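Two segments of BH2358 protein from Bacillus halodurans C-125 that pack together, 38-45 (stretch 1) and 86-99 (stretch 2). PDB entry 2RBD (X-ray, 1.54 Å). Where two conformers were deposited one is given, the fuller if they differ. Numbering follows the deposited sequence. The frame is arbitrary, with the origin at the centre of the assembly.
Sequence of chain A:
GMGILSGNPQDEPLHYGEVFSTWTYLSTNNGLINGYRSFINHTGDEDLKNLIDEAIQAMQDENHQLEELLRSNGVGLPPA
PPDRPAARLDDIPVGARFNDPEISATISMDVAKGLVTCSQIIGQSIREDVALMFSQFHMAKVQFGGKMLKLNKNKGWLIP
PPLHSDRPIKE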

# COMPACT_ATOMS: atom_id res chain seq x y z
N SER A 38 -10.78 19.86 15.66
CA SER A 38 -10.13 21.16 15.45
C SER A 38 -10.60 21.76 14.12
O SER A 38 -11.02 22.91 14.08
CB SER A 38 -8.62 21.04 15.46
OG SER A 38 -8.04 22.33 15.33
N PHE A 39 -10.64 20.95 13.05
CA PHE A 39 -11.13 21.44 11.76
C PHE A 39 -12.55 22.01 11.82
O PHE A 39 -12.83 22.97 11.14
CB PHE A 39 -11.09 20.34 10.72
CG PHE A 39 -9.71 20.01 10.20
CD1 PHE A 39 -8.62 20.86 10.30
CD2 PHE A 39 -9.54 18.82 9.52
CE1 PHE A 39 -7.38 20.51 9.76
CE2 PHE A 39 -8.31 18.45 8.99
CZ PHE A 39 -7.24 19.30 9.12
N ILE A 40 -13.43 21.46 12.65
CA ILE A 40 -14.77 22.04 12.81
C ILE A 40 -14.66 23.52 13.18
O ILE A 40 -15.38 24.35 12.65
CB ILE A 40 -15.61 21.26 13.87
CG1 ILE A 40 -16.32 20.08 13.20
CG2 ILE A 40 -16.66 22.15 14.58
CD1 ILE A 40 -16.51 18.92 14.14
N ASN A 41 -13.74 23.84 14.08
CA ASN A 41 -13.51 25.21 14.50
C ASN A 41 -12.89 26.12 13.44
O ASN A 41 -13.03 27.34 13.52
CB ASN A 41 -12.69 25.22 15.78
CG ASN A 41 -13.50 24.77 17.00
OD1 ASN A 41 -14.67 25.11 17.09
ND2 ASN A 41 -12.89 24.06 17.92
N HIS A 42 -12.19 25.55 12.47
CA HIS A 42 -11.53 26.28 11.39
C HIS A 42 -12.41 26.44 10.16
O HIS A 42 -12.05 27.15 9.28
CB HIS A 42 -10.26 25.54 10.91
CG HIS A 42 -9.10 25.64 11.84
ND1 HIS A 42 -8.00 26.40 11.57
CD2 HIS A 42 -8.86 25.05 13.03
CE1 HIS A 42 -7.11 26.27 12.56
NE2 HIS A 42 -7.61 25.45 13.46
N THR A 43 -13.53 25.76 10.06
CA THR A 43 -14.32 25.68 8.84
C THR A 43 -15.39 26.78 8.79
O THR A 43 -16.07 27.00 9.79
CB THR A 43 -15.07 24.29 8.79
OG1 THR A 43 -14.12 23.20 8.80
CG2 THR A 43 -15.97 24.18 7.56
N GLY A 44 -15.58 27.37 7.62
CA GLY A 44 -16.68 28.28 7.39
C GLY A 44 -17.88 27.56 6.79
O GLY A 44 -19.04 27.71 7.25
N ASP A 45 -17.60 26.77 5.77
CA ASP A 45 -18.62 26.14 4.97
C ASP A 45 -19.47 25.14 5.74
O ASP A 45 -18.95 24.19 6.29
CB ASP A 45 -17.96 25.50 3.77
CG ASP A 45 -18.95 25.02 2.78
OD1 ASP A 45 -19.48 23.92 2.98
OD2 ASP A 45 -19.20 25.73 1.78
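Stretch 2 86-99: AARLDDIPVGARFN

Stretch 2, mostly loop, lies against the Asn-41 to Gly-44 part of stretch 1, and its anchor is His-42. The backbone carbonyl of this residue takes two hydrogen bonds from the guanidinium of Arg-97: NE lies 2.8 Å and NH2 2.9 Å from His-42 O. The imidazole accepts a third, nearly straight bond, from Phe-98 N to His-42 ND1 (3.0 Å, 175° at the hydrogen); ND1 is therefore the unprotonated nitrogen on this side of the ring. NE2 is satisfied elsewhere in the structure. A weak bond, Ala-87 N to Asn-41 OD1 (3.1 Å), joins the stretches near the start of stretch 2, and water 1 lies between the backbones, 2.7 Å from Asn-41 O and 2.8 Å from Ala-87 O.

Extended at Ala-87, with Ala-87 CA 5.6 Å from Asn-41 CA, stretch 2 turns through a short 3-10 segment, 89-91, with Leu-89 CA 5.8 Å from His-42 CA. A second 3-10 segment, 94-96, precedes the extended residues Arg-97 and Phe-98, which bring the chain back to His-42. Between the two segments, Ile-92 points toward stretch 1.

Packing closes round the imidazole. Ile-92 CD1 sits over one face, 4.0 Å from the ring centroid of His-42, while the edge of Phe-98 meets the opposite face, with Phe-98 CD2 3.7 Å from His-42 CE1. Phe-98 in turn offers its own face to the edge of Phe-39, whose CE1 comes within 4.0 Å of Phe-98 CG; the three rings thus form two successive edge-to-face pairs. Farther out, Leu-89 packs on the backbone from His-42 to Gly-44, with Leu-89 CD1 at 3.2 Å from His-42 O and Leu-89 CD2 at 3.9 Å from Gly-44 CA.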

# COMPACT_ATOMS: atom_id res chain seq x y z
N ALA A 86 -15.25 24.90 21.75
CA ALA A 86 -15.61 25.66 20.59
C ALA A 86 -14.68 26.88 20.47
O ALA A 86 -14.14 27.36 21.47
CB ALA A 86 -17.06 26.15 20.70
N ALA A 87 -14.50 27.36 19.25
CA ALA A 87 -13.72 28.55 19.00
C ALA A 87 -14.44 29.35 17.94
O ALA A 87 -15.12 28.78 17.08
CB ALA A 87 -12.35 28.20 18.50
N ARG A 88 -14.28 30.66 17.98
CA ARG A 88 -14.77 31.53 16.92
C ARG A 88 -13.79 31.59 15.78
O ARG A 88 -12.59 31.86 15.96
CB ARG A 88 -15.05 32.96 17.42
CG ARG A 88 -15.81 33.08 18.77
N LEU A 89 -14.30 31.37 14.59
CA LEU A 89 -13.54 31.38 13.38
C LEU A 89 -12.71 32.64 13.20
O LEU A 89 -11.53 32.57 12.85
CB LEU A 89 -14.51 31.26 12.20
CG LEU A 89 -13.89 30.91 10.88
CD1 LEU A 89 -13.20 29.57 11.05
CD2 LEU A 89 -14.95 30.85 9.79
N ASP A 90 -13.32 33.80 13.47
CA ASP A 90 -12.64 35.09 13.31
C ASP A 90 -11.59 35.36 14.33
O ASP A 90 -10.85 36.31 14.18
CB ASP A 90 -13.62 36.25 13.38
CG ASP A 90 -14.62 36.24 12.26
OD1 ASP A 90 -14.41 35.48 11.26
OD2 ASP A 90 -15.63 36.98 12.38
N ASP A 91 -11.50 34.56 15.38
CA ASP A 91 -10.44 34.71 16.35
C ASP A 91 -9.19 33.92 16.01
O ASP A 91 -8.21 34.00 16.73
CB ASP A 91 -10.91 34.25 17.70
CG ASP A 91 -11.93 35.18 18.34
OD1 ASP A 91 -12.04 36.34 17.89
OD2 ASP A 91 -12.59 34.72 19.29
N ILE A 92 -9.23 33.14 14.95
CA ILE A 92 -8.05 32.32 14.61
C ILE A 92 -7.11 33.19 13.79
O ILE A 92 -7.51 33.69 12.73
CB ILE A 92 -8.40 31.04 13.81
CG1 ILE A 92 -9.47 30.20 14.54
CG2 ILE A 92 -7.13 30.22 13.56
CD1 ILE A 92 -10.11 29.06 13.69
N PRO A 93 -5.86 33.38 14.25
CA PRO A 93 -4.90 34.13 13.43
C PRO A 93 -4.78 33.52 12.04
O PRO A 93 -4.73 32.29 11.91
CB PRO A 93 -3.59 33.95 14.18
CG PRO A 93 -3.99 33.72 15.59
CD PRO A 93 -5.25 32.93 15.51
N VAL A 94 -4.72 34.37 10.99
CA VAL A 94 -4.75 33.91 9.61
C VAL A 94 -3.69 32.85 9.32
O VAL A 94 -3.93 31.85 8.68
CB VAL A 94 -4.59 35.11 8.66
CG1 VAL A 94 -4.35 34.64 7.24
CG2 VAL A 94 -5.83 36.00 8.75
N GLY A 95 -2.49 33.09 9.83
CA GLY A 95 -1.37 32.16 9.61
C GLY A 95 -1.53 30.79 10.28
O GLY A 95 -0.85 29.85 9.91
N ALA A 96 -2.46 30.69 11.23
CA ALA A 96 -2.77 29.43 11.94
C ALA A 96 -4.01 28.74 11.40
O ALA A 96 -4.35 27.62 11.81
CB ALA A 96 -2.93 29.71 13.44
N ARG A 97 -4.70 29.40 10.48
CA ARG A 97 -6.03 28.97 10.03
C ARG A 97 -5.92 27.98 8.88
O ARG A 97 -5.22 28.23 7.90
CB ARG A 97 -6.84 30.19 9.54
CG ARG A 97 -7.98 29.89 8.49
CD ARG A 97 -9.40 30.11 8.99
NE ARG A 97 -10.38 29.22 8.35
CZ ARG A 97 -11.01 29.40 7.19
NH1 ARG A 97 -10.74 30.45 6.41
NH2 ARG A 97 -11.89 28.48 6.75
N PHE A 98 -6.66 26.88 8.95
CA PHE A 98 -6.84 25.98 7.84
C PHE A 98 -8.10 26.38 7.12
O PHE A 98 -9.14 26.62 7.73
CB PHE A 98 -6.93 24.52 8.31
CG PHE A 98 -5.61 24.01 8.86
CD1 PHE A 98 -4.66 23.49 8.04
CD2 PHE A 98 -5.33 24.11 10.19
CE1 PHE A 98 -3.42 23.05 8.58
CE2 PHE A 98 -4.10 23.69 10.71
CZ PHE A 98 -3.17 23.19 9.89
N ASN A 99 -7.97 26.47 5.83
CA ASN A 99 -9.05 26.91 4.97
C ASN A 99 -9.84 25.74 4.42
O ASN A 99 -9.31 24.66 4.28
CB ASN A 99 -8.46 27.77 3.84
CG ASN A 99 -7.68 28.94 4.40
OD1 ASN A 99 -8.28 29.81 5.03
ND2 ASN A 99 -6.34 28.92 4.26
O HOH W 1 -15.44 28.29 14.35